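Side-chain contacts in histone-lysine N-methyltransferase, H3 lysine-9 specific SUVH6 (Arabidopsis thaliana, PDB 6A5K), which catalyses methyl transfer from S-adenosylmethionine to a lysine of the histone H3 tail and probably recognises DNA methylated outside CG sites through its SRA domain: residues Asn8-Lys11 / Glu12-Leu16; Lys40-Ile44 / Asp45-Ser49; Val63-Leu66 / Gly67-Gly71; His90-Ser93 / Gln94-Ile97. The protein carries 1 engineered substitution. All blocks are in the same frame, centred on the assembly; numbering follows the deposited sequence.

Contact 1: Asn8-Lys11 / Glu12-Leu16; sequences NKVK and ETLRL
T13 folds back one turn of helix 5-29 onto K9, and two donors of the same residue grip K9 O. The hydroxyl OG1 lies 2.7 Å from K9 O, and the amide T13 N lies 2.9 Å from it; the two arrive from opposite faces of the carbonyl plane. Because chi1 is -60°, OG1 sits beside its own backbone N, which places it back over the preceding turn, within reach of K9 O. With a valine in its place, K9 O would probably keep only the bent amide bond (144°) and lose its second donor. E12 can be followed along its whole length: CB is 3.3 Å from N8 O, CG 3.2 Å from N8 O and CD 3.6 Å from N8 O. The carboxylate oxygens follow in the same direction, OE1 ending 4.0 Å from N8 O, so the extended chain runs alongside that carbonyl, which the amide of E12 already holds. R15 bends at chi3 and brings NH2 to 4.0 Å from K11 CB. R15 NH2 lies 5.1 Å from K11 NZ, two like charges that do not touch. K9 O thus has two donors, while the polar ends find partners in the SET domain: R15 NH2 a salt bridge to D484, R15 NE a hydrogen bond to Q483 O, and N8 and K11 hydrogen bonds to S458; V10, T13 and L14 pack mainly by carbon contacts on L59 and helix 81-87.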
# COMPACT_ATOMS: atom_id res chain seq x y z
N ASN A 8 7.85 -1.68 12.29
CA ASN A 8 7.91 -0.31 11.81
C ASN A 8 9.19 -0.05 11.01
O ASN A 8 9.15 0.60 9.97
CB ASN A 8 7.79 0.69 12.96
CG ASN A 8 6.36 1.08 13.25
OD1 ASN A 8 5.40 0.44 12.79
ND2 ASN A 8 6.19 2.15 14.01
N LYS A 9 10.32 -0.57 11.48
CA LYS A 9 11.59 -0.42 10.77
C LYS A 9 11.51 -1.01 9.35
O LYS A 9 11.94 -0.38 8.38
CB LYS A 9 12.73 -1.10 11.53
CG LYS A 9 13.13 -0.41 12.83
CD LYS A 9 14.29 -1.15 13.50
CE LYS A 9 14.50 -0.66 14.94
NZ LYS A 9 15.72 0.19 15.09
N VAL A 10 10.94 -2.20 9.24
CA VAL A 10 10.78 -2.85 7.94
C VAL A 10 9.89 -2.02 7.01
O VAL A 10 10.26 -1.71 5.86
CB VAL A 10 10.20 -4.26 8.09
CG1 VAL A 10 9.76 -4.83 6.74
CG2 VAL A 10 11.23 -5.19 8.76
N LYS A 11 8.72 -1.62 7.52
CA LYS A 11 7.78 -0.88 6.68
C LYS A 11 8.37 0.47 6.24
O LYS A 11 8.25 0.85 5.08
CB LYS A 11 6.44 -0.68 7.40
CG LYS A 11 5.67 -1.99 7.60
CD LYS A 11 4.18 -1.76 7.83
CE LYS A 11 3.90 -1.09 9.16
NZ LYS A 11 2.44 -1.09 9.49
N GLU A 12 9.01 1.17 7.16
CA GLU A 12 9.60 2.47 6.84
C GLU A 12 10.79 2.34 5.88
O GLU A 12 11.04 3.24 5.08
CB GLU A 12 10.04 3.19 8.11
CG GLU A 12 8.86 3.65 8.96
CD GLU A 12 9.28 4.20 10.30
OE1 GLU A 12 10.50 4.34 10.52
OE2 GLU A 12 8.40 4.50 11.13
N THR A 13 11.51 1.22 5.96
CA THR A 13 12.62 1.01 5.04
C THR A 13 12.09 0.80 3.62
O THR A 13 12.63 1.37 2.66
CB THR A 13 13.50 -0.20 5.47
OG1 THR A 13 14.03 0.06 6.78
CG2 THR A 13 14.65 -0.42 4.50
N LEU A 14 11.03 0.01 3.49
CA LEU A 14 10.42 -0.19 2.18
C LEU A 14 9.80 1.11 1.65
O LEU A 14 9.85 1.39 0.44
CB LEU A 14 9.36 -1.29 2.22
CG LEU A 14 9.83 -2.71 2.56
CD1 LEU A 14 8.64 -3.68 2.59
CD2 LEU A 14 10.87 -3.17 1.58
N ARG A 15 9.23 1.89 2.55
CA ARG A 15 8.60 3.16 2.20
C ARG A 15 9.66 4.14 1.68
O ARG A 15 9.47 4.81 0.65
CB ARG A 15 7.86 3.73 3.43
CG ARG A 15 6.83 4.79 3.13
CD ARG A 15 6.00 5.11 4.38
NE ARG A 15 5.23 3.96 4.84
CZ ARG A 15 5.06 3.64 6.12
NH1 ARG A 15 5.61 4.38 7.07
NH2 ARG A 15 4.33 2.58 6.45
N LEU A 16 10.79 4.19 2.38
CA LEU A 16 11.93 5.01 1.96
C LEU A 16 12.43 4.57 0.57
O LEU A 16 12.64 5.40 -0.32
CB LEU A 16 13.06 4.90 2.98
CG LEU A 16 14.28 5.79 2.77
CD1 LEU A 16 13.92 7.27 2.98
CD2 LEU A 16 15.42 5.37 3.69

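Contact 2: Lys40-Ile44 / Asp45-Ser49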
# COMPACT_ATOMS: atom_id res chain seq x y z
N LYS A 40 16.80 3.92 -22.18
CA LYS A 40 18.17 3.42 -22.07
C LYS A 40 18.26 2.16 -21.22
O LYS A 40 19.20 1.37 -21.34
CB LYS A 40 19.08 4.52 -21.50
CG LYS A 40 20.23 4.05 -20.60
CD LYS A 40 21.42 4.99 -20.66
CE LYS A 40 22.15 4.86 -21.99
NZ LYS A 40 22.74 3.50 -22.18
N GLY A 41 17.25 1.94 -20.39
CA GLY A 41 17.30 0.86 -19.44
C GLY A 41 17.73 1.45 -18.12
O GLY A 41 18.61 0.93 -17.44
N LEU A 42 17.13 2.59 -17.78
CA LEU A 42 17.26 3.14 -16.45
C LEU A 42 16.70 2.10 -15.49
O LEU A 42 15.70 1.44 -15.79
CB LEU A 42 16.52 4.47 -16.33
CG LEU A 42 16.03 4.95 -14.96
CD1 LEU A 42 17.21 5.26 -14.06
CD2 LEU A 42 15.14 6.16 -15.11
N ARG A 43 17.36 1.93 -14.35
CA ARG A 43 16.91 0.96 -13.36
C ARG A 43 16.71 1.65 -12.02
O ARG A 43 17.63 1.69 -11.20
CB ARG A 43 17.92 -0.18 -13.23
CG ARG A 43 17.98 -1.09 -14.43
CD ARG A 43 18.10 -2.54 -13.99
NE ARG A 43 16.90 -2.97 -13.28
CZ ARG A 43 16.81 -4.10 -12.58
NH1 ARG A 43 17.85 -4.91 -12.49
NH2 ARG A 43 15.67 -4.41 -11.97
N ILE A 44 15.52 2.19 -11.79
CA ILE A 44 15.29 2.98 -10.59
C ILE A 44 15.42 2.13 -9.32
O ILE A 44 15.84 2.64 -8.29
CB ILE A 44 13.91 3.70 -10.61
CG1 ILE A 44 12.76 2.70 -10.55
CG2 ILE A 44 13.79 4.61 -11.83
CD1 ILE A 44 11.38 3.35 -10.63
N ASP A 45 15.10 0.85 -9.41
CA ASP A 45 15.22 -0.03 -8.25
C ASP A 45 16.69 -0.26 -7.90
O ASP A 45 17.08 -0.27 -6.74
CB ASP A 45 14.51 -1.37 -8.48
CG ASP A 45 14.99 -2.09 -9.73
OD1 ASP A 45 15.29 -1.42 -10.74
OD2 ASP A 45 15.06 -3.34 -9.69
N PHE A 46 17.52 -0.43 -8.93
CA PHE A 46 18.95 -0.61 -8.75
C PHE A 46 19.59 0.64 -8.14
O PHE A 46 20.38 0.56 -7.19
CB PHE A 46 19.61 -0.95 -10.08
CG PHE A 46 21.01 -1.45 -9.95
CD1 PHE A 46 21.27 -2.81 -9.87
CD2 PHE A 46 22.08 -0.57 -9.92
CE1 PHE A 46 22.56 -3.28 -9.76
CE2 PHE A 46 23.38 -1.03 -9.81
CZ PHE A 46 23.62 -2.39 -9.73
N GLU A 47 19.24 1.80 -8.69
CA GLU A 47 19.79 3.07 -8.22
C GLU A 47 19.36 3.38 -6.78
O GLU A 47 20.19 3.80 -5.95
CB GLU A 47 19.39 4.21 -9.16
CG GLU A 47 19.95 4.05 -10.57
CD GLU A 47 19.76 5.29 -11.43
OE1 GLU A 47 19.20 6.29 -10.94
OE2 GLU A 47 20.19 5.26 -12.60
N ALA A 48 18.08 3.15 -6.50
CA ALA A 48 17.55 3.34 -5.15
C ALA A 48 18.24 2.40 -4.17
O ALA A 48 18.58 2.80 -3.05
CB ALA A 48 16.04 3.11 -5.13
N SER A 49 18.44 1.16 -4.60
CA SER A 49 19.13 0.18 -3.77
C SER A 49 20.54 0.65 -3.44
O SER A 49 20.98 0.54 -2.29
CB SER A 49 19.20 -1.20 -4.46
OG SER A 49 17.90 -1.75 -4.63
O HOH W 1 20.23 3.11 -13.69
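R43 NH2 and D45 OD2, 2.6 Å apart, form a salt bridge at the N terminus of helix 44-54, where R43 occupies the N-cap position and D45 sits in the first turn. The bridge is made essentially by one pair of atoms: D45 OD1 stays 3.3 Å from R43 NH2, and the guanidinium and carboxylate planes stand 54° apart, too far from coplanar for a side-by-side pairing. Two torsions bring the groups together. D45 holds CG between its backbone N and carbonyl carbon (chi1 56°), turning the carboxylate back past the start of the helix, and R43 bends at chi2 and chi3 to meet it. An acid in the first turn also lies where the helix end would probably stabilise its negative charge.

The backbone gives the frame: E47 N donates to R43 O in a nearly straight bond (167°), and A48 N donates to I44 O. Beside it, the CB atoms of R43 and F46 approach to 3.7 Å. E47 runs extended beyond CG, past R43 O, and meets L42 at about a right angle, L42 CD1 lying 3.3 Å from E47 OE2. That carboxylate forms its salt bridge with R37, in the loop leading to this helix. A48 and S49 touch F17 of helix 5-29, and S49 also touches helix 81-87. The next carbonyl, D45 O, takes two donors from S49, one turn on, from opposite faces of its plane: S49 OG at 2.7 Å and S49 N at 2.9 Å.

Contact 3: Val63-Leu66 / Gly67-Gly71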
# COMPACT_ATOMS: atom_id res chain seq x y z
N VAL A 63 24.47 -10.91 6.92
CA VAL A 63 24.07 -12.17 7.56
C VAL A 63 22.90 -12.87 6.87
O VAL A 63 22.03 -12.23 6.29
CB VAL A 63 23.68 -11.95 9.04
CG1 VAL A 63 24.85 -11.39 9.84
CG2 VAL A 63 22.47 -11.04 9.16
N HIS A 64 22.91 -14.20 6.94
CA HIS A 64 21.79 -15.02 6.50
C HIS A 64 20.94 -15.40 7.70
O HIS A 64 21.46 -15.62 8.80
CB HIS A 64 22.27 -16.30 5.79
CG HIS A 64 22.55 -16.11 4.33
ND1 HIS A 64 23.72 -15.58 3.85
CD2 HIS A 64 21.80 -16.41 3.24
CE1 HIS A 64 23.69 -15.55 2.53
NE2 HIS A 64 22.53 -16.05 2.14
N ILE A 65 19.63 -15.48 7.51
CA ILE A 65 18.70 -15.85 8.57
C ILE A 65 17.94 -17.14 8.26
O ILE A 65 17.37 -17.28 7.17
CB ILE A 65 17.68 -14.73 8.83
CG1 ILE A 65 18.39 -13.44 9.22
CG2 ILE A 65 16.69 -15.15 9.92
CD1 ILE A 65 17.49 -12.23 9.29
N LEU A 66 17.92 -18.08 9.20
CA LEU A 66 17.09 -19.28 9.07
C LEU A 66 15.77 -19.11 9.81
O LEU A 66 15.76 -18.88 11.02
CB LEU A 66 17.83 -20.51 9.57
CG LEU A 66 17.31 -21.88 9.12
CD1 LEU A 66 17.32 -22.00 7.60
CD2 LEU A 66 18.15 -23.00 9.74
N GLY A 67 14.66 -19.22 9.09
CA GLY A 67 13.35 -19.13 9.69
C GLY A 67 12.73 -17.74 9.59
O GLY A 67 12.91 -17.05 8.59
N GLU A 68 12.01 -17.34 10.64
CA GLU A 68 11.32 -16.05 10.66
C GLU A 68 12.28 -14.86 10.67
O GLU A 68 13.26 -14.85 11.41
CB GLU A 68 10.39 -15.94 11.87
CG GLU A 68 9.21 -16.90 11.90
CD GLU A 68 9.54 -18.25 12.52
OE1 GLU A 68 10.73 -18.49 12.82
OE2 GLU A 68 8.61 -19.05 12.74
N VAL A 69 11.98 -13.86 9.85
CA VAL A 69 12.73 -12.62 9.82
C VAL A 69 11.96 -11.56 10.60
O VAL A 69 10.80 -11.28 10.29
CB VAL A 69 12.96 -12.13 8.38
CG1 VAL A 69 13.62 -10.76 8.37
CG2 VAL A 69 13.79 -13.15 7.60
N PRO A 70 12.59 -10.97 11.63
CA PRO A 70 11.89 -10.01 12.49
C PRO A 70 11.25 -8.86 11.70
O PRO A 70 11.90 -8.25 10.85
CB PRO A 70 13.00 -9.48 13.41
CG PRO A 70 14.01 -10.59 13.44
CD PRO A 70 13.99 -11.17 12.05
N GLY A 71 9.97 -8.61 11.94
CA GLY A 71 9.29 -7.50 11.29
C GLY A 71 8.76 -7.81 9.90
O GLY A 71 8.15 -6.95 9.26
O HOH W 2 14.63 -16.76 12.86
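I65 and V69 cross at about a right angle, their branches meeting at I65 CD1 and V69 CG2, 4.2 Å apart. In I65, CG1 lies beside the backbone N (chi1 -59°) and sets CD1 against V69, while CG2 stands anti to that N and faces E68 O at 3.8 Å. One isoleucine thus touches two places on the returning chain: a methyl of V69 and the carbonyl just before it. Both side chains also rest on N60. L66 has its CB pointing the other way and packs on strands 97-102 and 105-113.

The bend between them lies at G67, in the SRA-domain loop before strand 77-78. Its backbone angles (97/-144°) would jam a CB against L66 O, which accounts for a glycine here. Across the bend one water donates to both L66 O, 3.0 Å away, and E68 O, 2.8 Å away, joining carbonyls that do not bond each other directly. R172 NH1, from strand 171-176, is hydrogen-bonded to I65 O and G67 O. The contact therefore divides its chemistry: a slight apolar touch of methyls between the two limbs, with the carbonyls round the turn satisfied by a water and an arginine, so the bend is held from outside itself.

Contact 4: His90-Ser93 / Gln94-Ile97; sequences HKPS and QAGI
H90 NE2 donates to A95 O at 3.0 Å, with an N-H...O angle of 178° and the oxygen at the ring edge, in its plane. The bond is almost straight, and since A95 O can only accept, NE2 carries the proton. The neighbouring ring atom H90 CE1 lies 3.3 Å from G96 O, reached obliquely. Over one face of the imidazole stands P92, its CD 3.8 Å above the plane and offset toward the rim. The same proline meets the returning chain on its other carbons: P92 CB is 3.7 Å from A95 CB, and its CG packs against I97 O.

A95 O has a second donor, a water 2.6 Å away that also donates to P92 O at 2.6 Å, so this water spans the mouth of the turn while the histidine ties the limb beyond it. What sets the ring is the next shell. In H90, CG stands anti to the backbone N (chi1 -174°), sending the imidazole across to A95, and H90 ND1 is hydrogen-bonded to S110 of strand 105-113. The ring thus links strand and turn through both nitrogens. A leucine here would probably leave A95 O with the water alone and S110 without its ring partner, setting the limb freer to move. L84 and V112 also pack on H90. The end-to-end directions of 90-93 and 94-97 (CA to CA) differ by 146°, a chain reversal between helix 81-87 and strand 97-102 of the SRA fold, bridged by a histidine side chain to a backbone carbonyl.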
# COMPACT_ATOMS: atom_id res chain seq x y z
N HIS A 90 15.91 -12.47 1.17
CA HIS A 90 16.41 -13.28 0.08
C HIS A 90 17.52 -12.47 -0.58
O HIS A 90 17.26 -11.39 -1.10
CB HIS A 90 15.29 -13.61 -0.91
CG HIS A 90 15.68 -14.57 -2.00
ND1 HIS A 90 15.72 -15.94 -1.80
CD2 HIS A 90 16.02 -14.37 -3.29
CE1 HIS A 90 16.07 -16.53 -2.93
NE2 HIS A 90 16.27 -15.60 -3.85
N LYS A 91 18.74 -12.97 -0.52
CA LYS A 91 19.90 -12.17 -0.91
C LYS A 91 20.19 -12.12 -2.42
O LYS A 91 20.48 -11.05 -2.93
CB LYS A 91 21.15 -12.66 -0.16
CG LYS A 91 21.07 -12.48 1.35
CD LYS A 91 21.28 -11.02 1.74
CE LYS A 91 21.04 -10.79 3.22
NZ LYS A 91 21.80 -11.76 4.06
N PRO A 92 20.11 -13.27 -3.13
CA PRO A 92 20.42 -13.19 -4.57
C PRO A 92 19.49 -12.26 -5.33
O PRO A 92 18.27 -12.28 -5.13
CB PRO A 92 20.24 -14.64 -5.04
CG PRO A 92 20.45 -15.47 -3.83
CD PRO A 92 19.86 -14.66 -2.71
N SER A 93 20.06 -11.45 -6.22
CA SER A 93 19.27 -10.50 -6.99
C SER A 93 18.46 -11.20 -8.07
O SER A 93 17.44 -10.68 -8.52
CB SER A 93 20.18 -9.44 -7.62
OG SER A 93 20.97 -10.00 -8.66
N GLN A 94 18.92 -12.38 -8.49
CA GLN A 94 18.28 -13.08 -9.60
C GLN A 94 18.01 -14.56 -9.31
O GLN A 94 16.97 -15.09 -9.71
CB GLN A 94 19.14 -12.94 -10.86
CG GLN A 94 19.40 -11.50 -11.26
CD GLN A 94 20.34 -11.37 -12.45
OE1 GLN A 94 20.86 -12.37 -12.96
NE2 GLN A 94 20.56 -10.14 -12.90
N ALA A 95 18.94 -15.22 -8.62
CA ALA A 95 18.82 -16.66 -8.35
C ALA A 95 17.59 -16.98 -7.51
O ALA A 95 17.15 -16.16 -6.69
CB ALA A 95 20.07 -17.17 -7.67
N GLY A 96 17.03 -18.16 -7.72
CA GLY A 96 15.81 -18.57 -7.05
C GLY A 96 16.03 -19.13 -5.65
O GLY A 96 15.13 -19.10 -4.83
N ILE A 97 17.23 -19.65 -5.39
CA ILE A 97 17.50 -20.28 -4.10
C ILE A 97 18.59 -19.55 -3.31
O ILE A 97 19.67 -19.27 -3.83
CB ILE A 97 17.94 -21.75 -4.26
CG1 ILE A 97 16.91 -22.54 -5.05
CG2 ILE A 97 18.16 -22.40 -2.89
CD1 ILE A 97 17.39 -23.92 -5.48
O HOH W 3 16.53 -13.59 -6.60

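Overall arrangement
The four contacts follow one another in series along the chain; none nests in or crosses another. Contact 1 lies within helix 5-29, and contact 2 begins the next helix, 44-54, their centres about 19 Å apart. Contact 3 closes a bend in the loop before strand 77-78, and contact 4 closes the reversal from helix 81-87 into strand 97-102. Contact 3 reaches back to contact 1, where V10 CB lies 3.6 Å from G71 O, and it meets contact 4 where H64 and K91 pack together. Helix 81-87 is shared by contacts 1, 2 and 4, whose side chains all touch it, joining the N-terminal helices to the SRA sheet.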